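Local coordinates for protein TssK (Serratia sp. FS14, PDB 5Y0E) that probably serves as a trimeric baseplate component of the bacterial type VI secretion system, linking the baseplate to the membrane complex as in its relatives, at residues Ile60-Ala65 against Val98-Pro103; Phe75-Ala80 against Leu149-Met154; Leu245-His250 against Ala264-Phe269; Thr271-Phe276 against Leu303-Gly308; Val357-Phe362 against Leu387-Val392. All blocks are in the same frame, centred on the assembly; numbering follows the deposited sequence.

The five contacts run along the chain as three stations. Contacts 1 and 2, their centres 6 Å apart, come first and alternate in sequence: contact 1 joins strand 62-68 and the short strand 59-60 before it to strand 96-103, contact 2 joins strand 74-78 to strand 142-155. Contacts 3 and 4 follow, 13 Å apart between centres, sharing helix 259-273, and Phe269 CD2 of one touches Leu305 CD2 of the other at 3.7 Å. Contact 5, 56 Å from contact 1 between centres, closes the series where helix 355-365 packs on strand 387-389 of an eight-stranded sheet. The order is thus β-sandwich, helical bundle, C-terminal sheet; the third subunit touches contacts 3 and 4, so much of the contact between subunits seen here involves the bundle.

Contact 1: Ile60-Ala65 against Val98-Pro103; sequences IALNAA and VVLALP
Ile60 and Leu62 reach across to Val98 and Leu100 in the interior of a β-sandwich. The chain turns a corner at Asn63, and strand 62-68 belongs to a three-stranded antiparallel sheet, whereas Val98-Pro103 runs through the middle of a six-stranded one. The two backbones stay well apart, with CA of Ile60 8.3 Å from CA of Val98 and CA of Leu62 9.5 Å from CA of Leu100, so the gap is bridged by branched side chains alone.

The packed part consists of two methyl meetings, both between buried residues. CG2 of Ile60 meets CG1 of Val98 at 4.3 Å. Each of these methyls lies anti to the nitrogen of its own residue (chi1 of Val98 is -172°), which helps bring both toward the other segment. Two residues further along each segment, Leu62 and Leu100 make the second meeting with longer side chains. Around them Phe77 and Leu153 also touch Leu62, and Phe75 touches Leu100, filling in the same apolar layer.

The other side of the first strand is looser. Asn63 and Ala64, both partly exposed, take no part in the packing; together they face Asp49 as a classic β bulge, and ND2 of Asn63 makes a weak hydrogen bond to OD2 of that aspartate. Past the bulge Ala65 turns inward again, but its short CB stops 5.0 Å from CD2 of Leu100. That same CD2 is the methyl that meets CD1 of Leu62, at 4.3 Å.

Contact 2: Phe75-Ala80 against Leu149-Met154; sequences FRFSGA and LRLRLM
In the apolar layer of the β-sandwich, Phe75 and Phe77 on one sheet meet Leu149 and Leu151 on the other. Leu151 is the most deeply engaged, and a single methyl does the work: its CD1 lies 3.9 Å from CD2 of Phe77 and 4.0 Å from CE2 of Phe77, coming at the ring obliquely, and it also reaches CB of Phe75 at 4.1 Å. Phe75 offers chiefly that CB, which touches CD1 of Leu149 at 3.8 Å, while its ring leads off elsewhere. Both phenylalanines hold CG between their backbone N and carbonyl carbon (chi1 63° and 66°), which sends both rings off the strand in nearly the same direction, side by side.

Between the two leucines the strand is interrupted: Arg150 is the centre of an inverse gamma turn, with a weak hydrogen bond of 2.9 Å from N of Leu151 to O of Leu149, and its side chain goes off to a salt bridge with Glu116.

Strand 74-78 is the outermost of its sheet within the chain and pairs with strand 62-68; strand 142-155 lies between strands 96-103 and 124-131. Leu100 and Leu102 of strand 96-103 touch Leu151, and Leu166 of strand 163-174 touches Phe75.

Contact 3: Leu245-His250 against Ala264-Phe269; sequences LGQVSH and ADWLQF
Gln247, Asp265 and Trp266 carry this contact between two antiparallel helices of an α-helical bundle, 229-253 and 259-273, whose local axes pass 11.7 Å apart at 158°. At that spacing long side chains must fill the gap. Gln247 does most of it: CG stands anti to the backbone N (chi1 -158°), the chain runs on extended, and the amide is laid over Asp265. Amide and carboxylate stack, their planes 27° apart, with CD of Gln247 3.3 Å from OD2 of Asp265 and OE1 of Gln247 3.1 Å from CB of Asp265. This is a stack of flat polar groups; NE2 of Gln247 and OD2 of Asp265 are not placed for a hydrogen bond.

Two waters are consistent with the way round the buried amide is built. One accepts from NE2 of Gln247 at 2.9 Å and donates to O of Asp265. NE2 also makes a weak hydrogen bond to Gln268 of the second subunit, so the trimer interface runs past this point.

Trp266 comes in at the OE1 end of the amide, with its edge toward OE1 and that oxygen in the plane of the indole, while CG2 of Val248 lies 4.4 Å from CZ2 of Trp266. The second water joins the two polar groups: it donates to OE1 of Gln247 at 3.0 Å and accepts from NE1 of Trp266 at 3.2 Å.

Contact 4: Thr271-Phe276 against Leu303-Gly308; sequences TELASF and LLLRQG
Leu273 points its side chain straight at the helix 294-309 and touches it where Gly308 leaves the backbone bare. CD2 of Leu273 rests 3.8 Å from CA of Gly308, and CG of Leu273 follows at 4.0 Å; with no side chain at that position, the leucine comes down directly on the main chain. Its CG is anti to the backbone N (chi1 -163°), the setting that carries the isobutyl group out from helix 259-273 toward its neighbour.

Leu305 arrives from a different direction. It leaves its helix to one side of Leu273, and only its end swings in, so that the two leucines cross at about a right angle and meet methyl to methyl, CD2 of Leu273 with CD2 of Leu305 at 4.1 Å. The touching methyl of Leu273 thus sits over a turn of helix, with Gly308 at one end and Leu305 flanking it; O of Leu304, 4.4 Å from CD2 of Leu273, is already bonded to N of Gly308 at 3.0 Å.

On other faces of 271-276, Glu272 makes a salt bridge with Arg243 of the third subunit, and OG of Ser275 bonds to Asn242 of that subunit. Leu237 and Leu240 of helix 229-253 also touch Leu273. A leucine pointing inward among neighbouring helices, with polar residues turned to another subunit, is the arrangement of an α-helical bundle packed into a trimer.

Contact 5: Val357-Phe362 against Leu387-Val392; sequences VLLTHF and LRTMPV
Leu359 and Phe362 bring the helix 355-365 against strand 387-389, an outermost strand of the eight-stranded antiparallel sheet in the C-terminal part of the chain. The contact is a helix-on-sheet packing, modest in area, and its two meetings differ in kind.

The purely apolar one pairs Phe362 with Leu387. CE2 of the ring comes within 4.3 Å of CD1 of Leu387, which approaches it obliquely. Phe362 holds its CG opposite the backbone N (chi1 -175°), and although its side chain sets out to one flank of the helix, the ring ends up closer to the strand. Leu347 and Val349 of strand 343-350 and Phe406 of strand 404-408 receive the same ring, the phenyl planes of Phe362 and Phe406 lying about 25° apart, while Met366 and Ile368 touch Leu387.

The mixed one lies nearer the surface. Leu359 and Thr389 cross at about a right angle, and a methyl of the leucine meets the hydroxyl oxygen of the threonine, a van der Waals touch rather than a bond.

The hydrogen bonds and the salt bridge lie within one segment or run to residues outside the pair. Arg388 forms a salt bridge with Glu409, and its backbone pairing with Glu407 of strand 404-408 places the strand in the sheet; on the helix, N of His361 bonds to O of Val357 at 2.8 Å, and ND1 of His361 to Glu431. Between the two segments the closest approach is CD2 of Leu359 to OG1 of Thr389, 3.8 Å.

Contact 1: Ile60-Ala65 against Val98-Pro103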
# COMPACT_ATOMS: atom_id res chain seq x y z
N ILE A 60 23.55 15.12 -24.42
CA ILE A 60 22.74 14.19 -23.66
C ILE A 60 22.76 12.85 -24.37
O ILE A 60 22.35 12.74 -25.52
CB ILE A 60 21.30 14.69 -23.52
CG1 ILE A 60 21.28 16.01 -22.76
CG2 ILE A 60 20.47 13.65 -22.83
CD1 ILE A 60 22.00 15.92 -21.47
N ALA A 61 23.23 11.82 -23.68
CA ALA A 61 23.26 10.49 -24.25
C ALA A 61 22.75 9.47 -23.24
O ALA A 61 23.11 9.52 -22.06
CB ALA A 61 24.66 10.13 -24.70
N LEU A 62 21.94 8.53 -23.71
CA LEU A 62 21.45 7.44 -22.88
C LEU A 62 22.28 6.19 -23.12
O LEU A 62 22.28 5.67 -24.23
CB LEU A 62 19.99 7.15 -23.19
CG LEU A 62 19.15 8.40 -23.03
CD1 LEU A 62 17.71 8.10 -23.32
CD2 LEU A 62 19.33 8.92 -21.64
N ASN A 63 22.98 5.72 -22.09
CA ASN A 63 23.62 4.41 -22.17
C ASN A 63 22.60 3.31 -22.47
O ASN A 63 22.82 2.47 -23.34
CB ASN A 63 24.34 4.10 -20.86
CG ASN A 63 25.71 4.72 -20.77
OD1 ASN A 63 26.40 4.88 -21.77
ND2 ASN A 63 26.12 5.06 -19.56
N ALA A 64 21.47 3.32 -21.76
CA ALA A 64 20.49 2.26 -21.81
C ALA A 64 19.18 2.80 -21.25
O ALA A 64 19.18 3.75 -20.48
CB ALA A 64 20.94 1.05 -21.00
N ALA A 65 18.07 2.19 -21.65
CA ALA A 65 16.77 2.57 -21.12
C ALA A 65 15.74 1.52 -21.51
O ALA A 65 15.91 0.82 -22.51
CB ALA A 65 16.34 3.94 -21.63
N VAL A 98 14.65 18.03 -21.79
CA VAL A 98 15.03 17.05 -22.80
C VAL A 98 14.16 15.82 -22.65
O VAL A 98 13.96 15.32 -21.54
CB VAL A 98 16.52 16.69 -22.66
CG1 VAL A 98 16.96 15.84 -23.82
CG2 VAL A 98 17.34 17.93 -22.58
N VAL A 99 13.67 15.30 -23.77
CA VAL A 99 12.75 14.17 -23.78
C VAL A 99 13.28 13.03 -24.64
O VAL A 99 14.17 13.20 -25.47
CB VAL A 99 11.37 14.58 -24.30
CG1 VAL A 99 10.81 15.68 -23.46
CG2 VAL A 99 11.47 14.99 -25.75
N LEU A 100 12.72 11.85 -24.42
CA LEU A 100 12.84 10.72 -25.32
C LEU A 100 11.55 10.62 -26.10
O LEU A 100 10.48 10.56 -25.50
CB LEU A 100 13.11 9.43 -24.55
CG LEU A 100 13.30 8.16 -25.36
CD1 LEU A 100 14.35 8.39 -26.41
CD2 LEU A 100 13.68 7.00 -24.47
N ALA A 101 11.62 10.69 -27.41
CA ALA A 101 10.42 10.71 -28.20
C ALA A 101 10.33 9.71 -29.32
O ALA A 101 11.29 9.15 -29.74
CB ALA A 101 10.21 12.09 -28.74
N LEU A 102 9.12 9.51 -29.79
CA LEU A 102 8.84 8.59 -30.85
C LEU A 102 7.68 9.12 -31.59
O LEU A 102 6.78 9.64 -31.01
CB LEU A 102 8.48 7.23 -30.28
CG LEU A 102 8.18 6.19 -31.33
CD1 LEU A 102 9.48 5.71 -31.93
CD2 LEU A 102 7.39 5.03 -30.75
N PRO A 103 7.69 8.99 -32.90
CA PRO A 103 6.59 9.47 -33.71
C PRO A 103 5.38 8.62 -33.53
O PRO A 103 5.50 7.46 -33.28
CB PRO A 103 7.10 9.29 -35.12
CG PRO A 103 8.56 9.28 -34.98
CD PRO A 103 8.81 8.56 -33.72

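Contact 2: Phe75-Ala80 against Leu149-Met154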
# COMPACT_ATOMS: atom_id res chain seq x y z
N PHE A 75 9.80 -0.34 -25.30
CA PHE A 75 11.11 -0.15 -25.87
C PHE A 75 12.15 -0.61 -24.88
O PHE A 75 11.92 -0.63 -23.67
CB PHE A 75 11.40 1.32 -26.25
CG PHE A 75 11.40 2.25 -25.08
CD1 PHE A 75 12.55 2.46 -24.36
CD2 PHE A 75 10.25 2.88 -24.69
CE1 PHE A 75 12.54 3.27 -23.27
CE2 PHE A 75 10.24 3.69 -23.62
CZ PHE A 75 11.38 3.89 -22.90
N ARG A 76 13.32 -0.93 -25.41
CA ARG A 76 14.46 -1.39 -24.64
C ARG A 76 15.68 -1.25 -25.53
O ARG A 76 15.65 -1.68 -26.68
CB ARG A 76 14.27 -2.84 -24.19
CG ARG A 76 15.49 -3.45 -23.56
CD ARG A 76 15.26 -4.91 -23.20
NE ARG A 76 13.96 -5.08 -22.55
CZ ARG A 76 13.76 -5.01 -21.24
NH1 ARG A 76 14.78 -4.78 -20.42
NH2 ARG A 76 12.54 -5.18 -20.74
N PHE A 77 16.74 -0.63 -25.02
CA PHE A 77 17.97 -0.54 -25.79
C PHE A 77 19.14 -0.48 -24.83
O PHE A 77 18.99 -0.19 -23.65
CB PHE A 77 17.98 0.65 -26.74
CG PHE A 77 17.97 2.00 -26.07
CD1 PHE A 77 19.11 2.51 -25.46
CD2 PHE A 77 16.84 2.77 -26.07
CE1 PHE A 77 19.10 3.73 -24.85
CE2 PHE A 77 16.83 4.01 -25.47
CZ PHE A 77 17.96 4.49 -24.86
N SER A 78 20.32 -0.75 -25.36
CA SER A 78 21.53 -0.68 -24.57
C SER A 78 22.71 -0.56 -25.51
O SER A 78 22.72 -1.12 -26.60
CB SER A 78 21.70 -1.89 -23.68
OG SER A 78 22.95 -1.83 -23.04
N GLY A 79 23.71 0.20 -25.08
CA GLY A 79 24.86 0.40 -25.91
C GLY A 79 24.65 1.50 -26.93
O GLY A 79 23.55 1.71 -27.43
N ALA A 80 25.74 2.18 -27.25
CA ALA A 80 25.67 3.29 -28.19
C ALA A 80 25.18 2.85 -29.56
O ALA A 80 24.60 3.66 -30.29
CB ALA A 80 27.04 3.94 -28.30
N LEU A 149 13.23 0.75 -33.74
CA LEU A 149 12.49 1.91 -33.27
C LEU A 149 13.24 3.20 -33.38
O LEU A 149 14.31 3.33 -32.84
CB LEU A 149 12.11 1.73 -31.82
CG LEU A 149 10.78 1.10 -31.49
CD1 LEU A 149 10.63 1.09 -30.00
CD2 LEU A 149 9.65 1.87 -32.12
N ARG A 150 12.64 4.17 -34.02
CA ARG A 150 13.25 5.45 -34.21
C ARG A 150 13.05 6.40 -33.05
O ARG A 150 12.39 7.40 -33.16
CB ARG A 150 12.77 6.05 -35.51
CG ARG A 150 12.96 5.09 -36.65
CD ARG A 150 13.28 5.77 -37.95
NE ARG A 150 12.46 6.94 -38.12
CZ ARG A 150 12.94 8.14 -38.35
NH1 ARG A 150 14.22 8.32 -38.45
NH2 ARG A 150 12.15 9.15 -38.49
N LEU A 151 13.67 6.06 -31.95
CA LEU A 151 13.62 6.84 -30.76
C LEU A 151 14.54 8.00 -30.95
O LEU A 151 15.51 7.92 -31.64
CB LEU A 151 14.07 6.01 -29.58
CG LEU A 151 13.16 4.88 -29.19
CD1 LEU A 151 13.77 4.16 -28.02
CD2 LEU A 151 11.82 5.43 -28.83
N ARG A 152 14.23 9.08 -30.30
CA ARG A 152 15.03 10.24 -30.47
C ARG A 152 15.05 11.17 -29.29
O ARG A 152 14.04 11.44 -28.70
CB ARG A 152 14.47 10.99 -31.66
CG ARG A 152 15.11 12.32 -31.88
CD ARG A 152 14.30 13.22 -32.77
NE ARG A 152 14.36 12.74 -34.12
CZ ARG A 152 14.09 13.49 -35.16
NH1 ARG A 152 13.76 14.75 -34.96
NH2 ARG A 152 14.14 12.98 -36.38
N LEU A 153 16.23 11.66 -28.92
CA LEU A 153 16.35 12.62 -27.85
C LEU A 153 16.15 14.00 -28.44
O LEU A 153 16.70 14.28 -29.46
CB LEU A 153 17.71 12.53 -27.23
CG LEU A 153 17.89 11.20 -26.59
CD1 LEU A 153 19.34 10.82 -26.57
CD2 LEU A 153 17.31 11.19 -25.21
N MET A 154 15.34 14.82 -27.81
CA MET A 154 15.06 16.16 -28.30
C MET A 154 14.62 17.13 -27.21
O MET A 154 14.50 16.77 -26.08
CB MET A 154 14.04 16.12 -29.42
CG MET A 154 12.83 15.27 -29.18
SD MET A 154 11.52 15.64 -30.32
CE MET A 154 11.93 14.50 -31.59

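Contact 3: Leu245-His250 against Ala264-Phe269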
# COMPACT_ATOMS: atom_id res chain seq x y z
N LEU A 245 5.98 1.88 9.50
CA LEU A 245 7.18 1.07 9.57
C LEU A 245 7.06 -0.16 8.66
O LEU A 245 8.00 -0.51 7.93
CB LEU A 245 7.42 0.62 11.00
CG LEU A 245 8.31 1.50 11.87
CD1 LEU A 245 8.53 0.80 13.20
CD2 LEU A 245 9.61 1.75 11.18
N GLY A 246 5.90 -0.79 8.68
CA GLY A 246 5.71 -1.97 7.88
C GLY A 246 5.48 -1.62 6.44
O GLY A 246 6.02 -2.26 5.55
N GLN A 247 4.70 -0.58 6.22
CA GLN A 247 4.39 -0.14 4.87
C GLN A 247 5.65 0.24 4.11
O GLN A 247 5.81 -0.15 2.96
CB GLN A 247 3.43 1.04 4.90
CG GLN A 247 2.66 1.25 3.65
CD GLN A 247 1.94 2.58 3.60
OE1 GLN A 247 2.54 3.58 3.30
NE2 GLN A 247 0.65 2.59 3.88
N VAL A 248 6.54 0.98 4.76
CA VAL A 248 7.71 1.48 4.05
C VAL A 248 8.75 0.39 3.93
O VAL A 248 9.45 0.31 2.92
CB VAL A 248 8.26 2.76 4.73
CG1 VAL A 248 9.12 2.46 5.91
CG2 VAL A 248 9.05 3.58 3.76
N SER A 249 8.83 -0.49 4.93
CA SER A 249 9.69 -1.66 4.81
C SER A 249 9.34 -2.48 3.58
O SER A 249 10.21 -2.90 2.82
CB SER A 249 9.54 -2.53 6.05
OG SER A 249 10.56 -3.48 6.06
N HIS A 250 8.06 -2.73 3.37
CA HIS A 250 7.66 -3.44 2.18
C HIS A 250 8.10 -2.69 0.93
O HIS A 250 8.66 -3.27 0.00
CB HIS A 250 6.15 -3.65 2.18
CG HIS A 250 5.67 -4.61 1.14
ND1 HIS A 250 5.88 -5.96 1.24
CD2 HIS A 250 5.03 -4.40 -0.02
CE1 HIS A 250 5.36 -6.55 0.18
NE2 HIS A 250 4.84 -5.63 -0.60
N ALA A 264 -0.12 7.10 -3.22
CA ALA A 264 -1.41 6.97 -2.56
C ALA A 264 -1.25 6.59 -1.09
O ALA A 264 -2.01 7.04 -0.25
CB ALA A 264 -2.24 5.93 -3.30
N ASP A 265 -0.27 5.76 -0.77
CA ASP A 265 -0.07 5.45 0.63
C ASP A 265 0.44 6.66 1.39
O ASP A 265 -0.01 6.93 2.50
CB ASP A 265 0.90 4.27 0.77
CG ASP A 265 0.27 2.93 0.49
OD1 ASP A 265 -0.96 2.83 0.30
OD2 ASP A 265 1.00 1.94 0.46
N TRP A 266 1.38 7.40 0.82
CA TRP A 266 2.00 8.49 1.55
C TRP A 266 1.05 9.68 1.70
O TRP A 266 1.07 10.36 2.72
CB TRP A 266 3.30 8.88 0.84
CG TRP A 266 4.37 7.88 1.03
CD1 TRP A 266 4.24 6.68 1.62
CD2 TRP A 266 5.74 8.00 0.68
NE1 TRP A 266 5.43 6.04 1.66
CE2 TRP A 266 6.37 6.83 1.08
CE3 TRP A 266 6.50 8.99 0.08
CZ2 TRP A 266 7.73 6.62 0.90
CZ3 TRP A 266 7.84 8.76 -0.12
CH2 TRP A 266 8.44 7.59 0.30
N LEU A 267 0.18 9.89 0.72
CA LEU A 267 -0.80 10.95 0.84
C LEU A 267 -1.73 10.70 2.02
O LEU A 267 -2.02 11.62 2.79
CB LEU A 267 -1.60 11.04 -0.44
CG LEU A 267 -2.76 12.00 -0.47
CD1 LEU A 267 -2.29 13.42 -0.22
CD2 LEU A 267 -3.43 11.90 -1.81
N GLN A 268 -2.19 9.47 2.18
CA GLN A 268 -3.04 9.14 3.31
C GLN A 268 -2.29 9.30 4.61
O GLN A 268 -2.82 9.85 5.57
CB GLN A 268 -3.57 7.72 3.17
CG GLN A 268 -4.60 7.53 2.09
CD GLN A 268 -4.86 6.05 1.79
OE1 GLN A 268 -5.48 5.35 2.57
NE2 GLN A 268 -4.36 5.59 0.68
N PHE A 269 -1.06 8.82 4.66
CA PHE A 269 -0.20 9.08 5.79
C PHE A 269 -0.21 10.58 6.13
O PHE A 269 -0.44 10.97 7.26
CB PHE A 269 1.19 8.57 5.47
CG PHE A 269 2.13 8.52 6.63
CD1 PHE A 269 1.69 8.74 7.90
CD2 PHE A 269 3.46 8.27 6.43
CE1 PHE A 269 2.54 8.69 8.94
CE2 PHE A 269 4.32 8.23 7.46
CZ PHE A 269 3.86 8.45 8.72
O HOH W 1 -1.15 4.81 4.53
O HOH W 2 5.14 2.89 1.96

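Contact 4: Thr271-Phe276 against Leu303-Gly308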
# COMPACT_ATOMS: atom_id res chain seq x y z
N THR A 271 -2.36 13.07 5.23
CA THR A 271 -3.61 13.67 5.65
C THR A 271 -4.05 13.17 7.02
O THR A 271 -4.72 13.91 7.74
CB THR A 271 -4.70 13.44 4.62
OG1 THR A 271 -5.04 12.05 4.55
CG2 THR A 271 -4.24 13.94 3.28
N GLU A 272 -3.69 11.96 7.42
CA GLU A 272 -3.98 11.56 8.79
C GLU A 272 -3.02 12.24 9.78
O GLU A 272 -3.39 12.50 10.92
CB GLU A 272 -3.92 10.04 8.94
CG GLU A 272 -4.46 9.50 10.26
CD GLU A 272 -4.48 7.97 10.36
OE1 GLU A 272 -4.40 7.45 11.48
OE2 GLU A 272 -4.59 7.27 9.33
N LEU A 273 -1.81 12.53 9.35
CA LEU A 273 -0.86 13.21 10.22
C LEU A 273 -1.30 14.64 10.55
O LEU A 273 -1.07 15.11 11.66
CB LEU A 273 0.51 13.17 9.54
CG LEU A 273 1.79 13.42 10.30
CD1 LEU A 273 1.78 12.63 11.53
CD2 LEU A 273 2.96 13.04 9.43
N ALA A 274 -1.97 15.31 9.62
CA ALA A 274 -2.57 16.61 9.88
C ALA A 274 -3.43 16.62 11.13
O ALA A 274 -3.60 17.66 11.74
CB ALA A 274 -3.41 17.05 8.69
N SER A 275 -3.97 15.47 11.52
CA SER A 275 -4.69 15.40 12.78
C SER A 275 -3.87 15.92 13.93
O SER A 275 -4.40 16.54 14.86
CB SER A 275 -5.12 13.97 13.04
OG SER A 275 -6.01 13.52 12.04
N PHE A 276 -2.57 15.72 13.87
CA PHE A 276 -1.68 16.10 14.95
C PHE A 276 -1.11 17.51 14.79
O PHE A 276 -0.34 17.94 15.63
CB PHE A 276 -0.57 15.06 15.06
CG PHE A 276 -1.10 13.70 15.30
CD1 PHE A 276 -1.43 12.86 14.24
CD2 PHE A 276 -1.35 13.25 16.58
CE1 PHE A 276 -1.95 11.64 14.46
CE2 PHE A 276 -1.88 11.99 16.78
CZ PHE A 276 -2.17 11.20 15.73
N LEU A 303 7.52 16.97 2.17
CA LEU A 303 7.51 18.11 3.08
C LEU A 303 6.52 17.89 4.20
O LEU A 303 6.87 17.96 5.38
CB LEU A 303 7.16 19.37 2.31
CG LEU A 303 8.13 20.53 2.23
CD1 LEU A 303 7.51 21.63 1.50
CD2 LEU A 303 8.55 21.01 3.56
N LEU A 304 5.27 17.63 3.85
CA LEU A 304 4.26 17.37 4.87
C LEU A 304 4.70 16.30 5.85
O LEU A 304 4.46 16.40 7.05
CB LEU A 304 2.95 16.98 4.20
CG LEU A 304 2.32 18.06 3.32
CD1 LEU A 304 1.23 17.43 2.51
CD2 LEU A 304 1.75 19.22 4.13
N LEU A 305 5.35 15.25 5.36
CA LEU A 305 5.70 14.18 6.27
C LEU A 305 6.84 14.59 7.18
O LEU A 305 6.84 14.27 8.36
CB LEU A 305 6.06 12.93 5.50
CG LEU A 305 4.88 12.43 4.67
CD1 LEU A 305 5.31 11.37 3.66
CD2 LEU A 305 3.81 11.89 5.61
N ARG A 306 7.80 15.35 6.64
CA ARG A 306 8.86 15.84 7.50
C ARG A 306 8.33 16.82 8.54
O ARG A 306 8.75 16.79 9.70
CB ARG A 306 9.98 16.45 6.66
CG ARG A 306 10.66 15.40 5.77
CD ARG A 306 11.74 15.96 4.88
NE ARG A 306 13.00 15.26 5.10
CZ ARG A 306 13.64 14.52 4.20
NH1 ARG A 306 13.16 14.39 2.97
NH2 ARG A 306 14.78 13.93 4.53
N GLN A 307 7.38 17.68 8.16
CA GLN A 307 6.84 18.59 9.15
C GLN A 307 6.15 17.83 10.26
O GLN A 307 6.28 18.19 11.44
CB GLN A 307 5.87 19.56 8.50
CG GLN A 307 6.56 20.51 7.58
CD GLN A 307 5.61 21.40 6.82
OE1 GLN A 307 4.39 21.40 7.05
NE2 GLN A 307 6.16 22.19 5.90
N GLY A 308 5.41 16.78 9.92
CA GLY A 308 4.67 16.06 10.92
C GLY A 308 5.53 15.21 11.82
O GLY A 308 5.12 14.91 12.94

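Contact 5: Val357-Phe362 against Leu387-Val392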
# COMPACT_ATOMS: atom_id res chain seq x y z
N VAL A 357 31.80 5.01 35.20
CA VAL A 357 32.30 4.03 34.27
C VAL A 357 32.00 4.50 32.88
O VAL A 357 32.82 4.44 32.01
CB VAL A 357 31.64 2.68 34.49
CG1 VAL A 357 31.60 1.89 33.20
CG2 VAL A 357 32.37 1.92 35.56
N LEU A 358 30.80 5.00 32.69
CA LEU A 358 30.39 5.48 31.40
C LEU A 358 31.19 6.65 30.94
O LEU A 358 31.50 6.77 29.79
CB LEU A 358 28.93 5.86 31.41
CG LEU A 358 28.40 6.20 30.04
CD1 LEU A 358 28.15 4.95 29.24
CD2 LEU A 358 27.16 7.02 30.16
N LEU A 359 31.57 7.53 31.84
CA LEU A 359 32.33 8.68 31.43
C LEU A 359 33.75 8.34 31.07
O LEU A 359 34.36 9.04 30.29
CB LEU A 359 32.31 9.74 32.50
CG LEU A 359 30.99 10.45 32.59
CD1 LEU A 359 30.95 11.24 33.86
CD2 LEU A 359 30.73 11.35 31.42
N THR A 360 34.26 7.26 31.60
CA THR A 360 35.62 6.91 31.30
C THR A 360 35.74 5.83 30.26
O THR A 360 36.37 6.02 29.26
CB THR A 360 36.38 6.52 32.57
OG1 THR A 360 35.64 5.54 33.28
CG2 THR A 360 36.53 7.69 33.45
N HIS A 361 35.09 4.71 30.47
CA HIS A 361 35.21 3.64 29.53
C HIS A 361 34.61 3.87 28.16
O HIS A 361 35.17 3.44 27.17
CB HIS A 361 34.62 2.36 30.11
CG HIS A 361 35.30 1.90 31.35
ND1 HIS A 361 35.19 0.61 31.82
CD2 HIS A 361 36.11 2.55 32.22
CE1 HIS A 361 35.89 0.49 32.93
NE2 HIS A 361 36.45 1.65 33.19
N PHE A 362 33.48 4.54 28.07
CA PHE A 362 32.87 4.71 26.77
C PHE A 362 33.73 5.43 25.76
O PHE A 362 33.88 4.98 24.65
CB PHE A 362 31.54 5.41 26.88
CG PHE A 362 30.81 5.51 25.60
CD1 PHE A 362 30.01 4.50 25.17
CD2 PHE A 362 30.93 6.61 24.81
CE1 PHE A 362 29.34 4.58 23.99
CE2 PHE A 362 30.26 6.71 23.63
CZ PHE A 362 29.47 5.68 23.21
N LEU A 387 36.17 11.65 21.47
CA LEU A 387 34.85 11.95 21.99
C LEU A 387 35.00 12.84 23.21
O LEU A 387 35.69 12.47 24.16
CB LEU A 387 34.09 10.68 22.34
CG LEU A 387 33.99 9.76 21.13
CD1 LEU A 387 33.67 8.32 21.49
CD2 LEU A 387 32.97 10.35 20.21
N ARG A 388 34.38 14.00 23.18
CA ARG A 388 34.45 14.97 24.25
C ARG A 388 33.08 15.03 24.91
O ARG A 388 32.07 15.23 24.23
CB ARG A 388 34.87 16.33 23.70
CG ARG A 388 34.65 17.50 24.63
CD ARG A 388 35.10 18.79 23.96
NE ARG A 388 36.41 18.63 23.32
CZ ARG A 388 37.57 18.78 23.95
NH1 ARG A 388 38.71 18.62 23.30
NH2 ARG A 388 37.58 19.09 25.24
N THR A 389 33.05 14.86 26.22
CA THR A 389 31.81 15.02 26.98
C THR A 389 31.29 16.44 26.85
O THR A 389 32.05 17.40 26.87
CB THR A 389 32.05 14.68 28.45
OG1 THR A 389 32.30 13.28 28.58
CG2 THR A 389 30.86 15.02 29.28
N MET A 390 30.02 16.56 26.69
CA MET A 390 29.48 17.90 26.62
C MET A 390 28.78 18.23 27.93
O MET A 390 27.94 17.45 28.39
CB MET A 390 28.50 18.02 25.46
CG MET A 390 29.05 17.54 24.15
SD MET A 390 27.88 17.74 22.80
CE MET A 390 27.82 19.50 22.59
N PRO A 391 29.10 19.32 28.54
CA PRO A 391 28.52 19.61 29.85
C PRO A 391 27.10 20.14 29.76
O PRO A 391 26.32 19.97 30.71
CB PRO A 391 29.48 20.64 30.44
CG PRO A 391 30.69 20.60 29.56
CD PRO A 391 30.21 20.21 28.21
N VAL A 392 26.75 20.78 28.66
CA VAL A 392 25.35 21.06 28.35
C VAL A 392 25.03 20.44 27.01
O VAL A 392 25.83 20.49 26.08
CB VAL A 392 25.00 22.57 28.32
CG1 VAL A 392 25.58 23.25 29.48
CG2 VAL A 392 25.42 23.22 27.03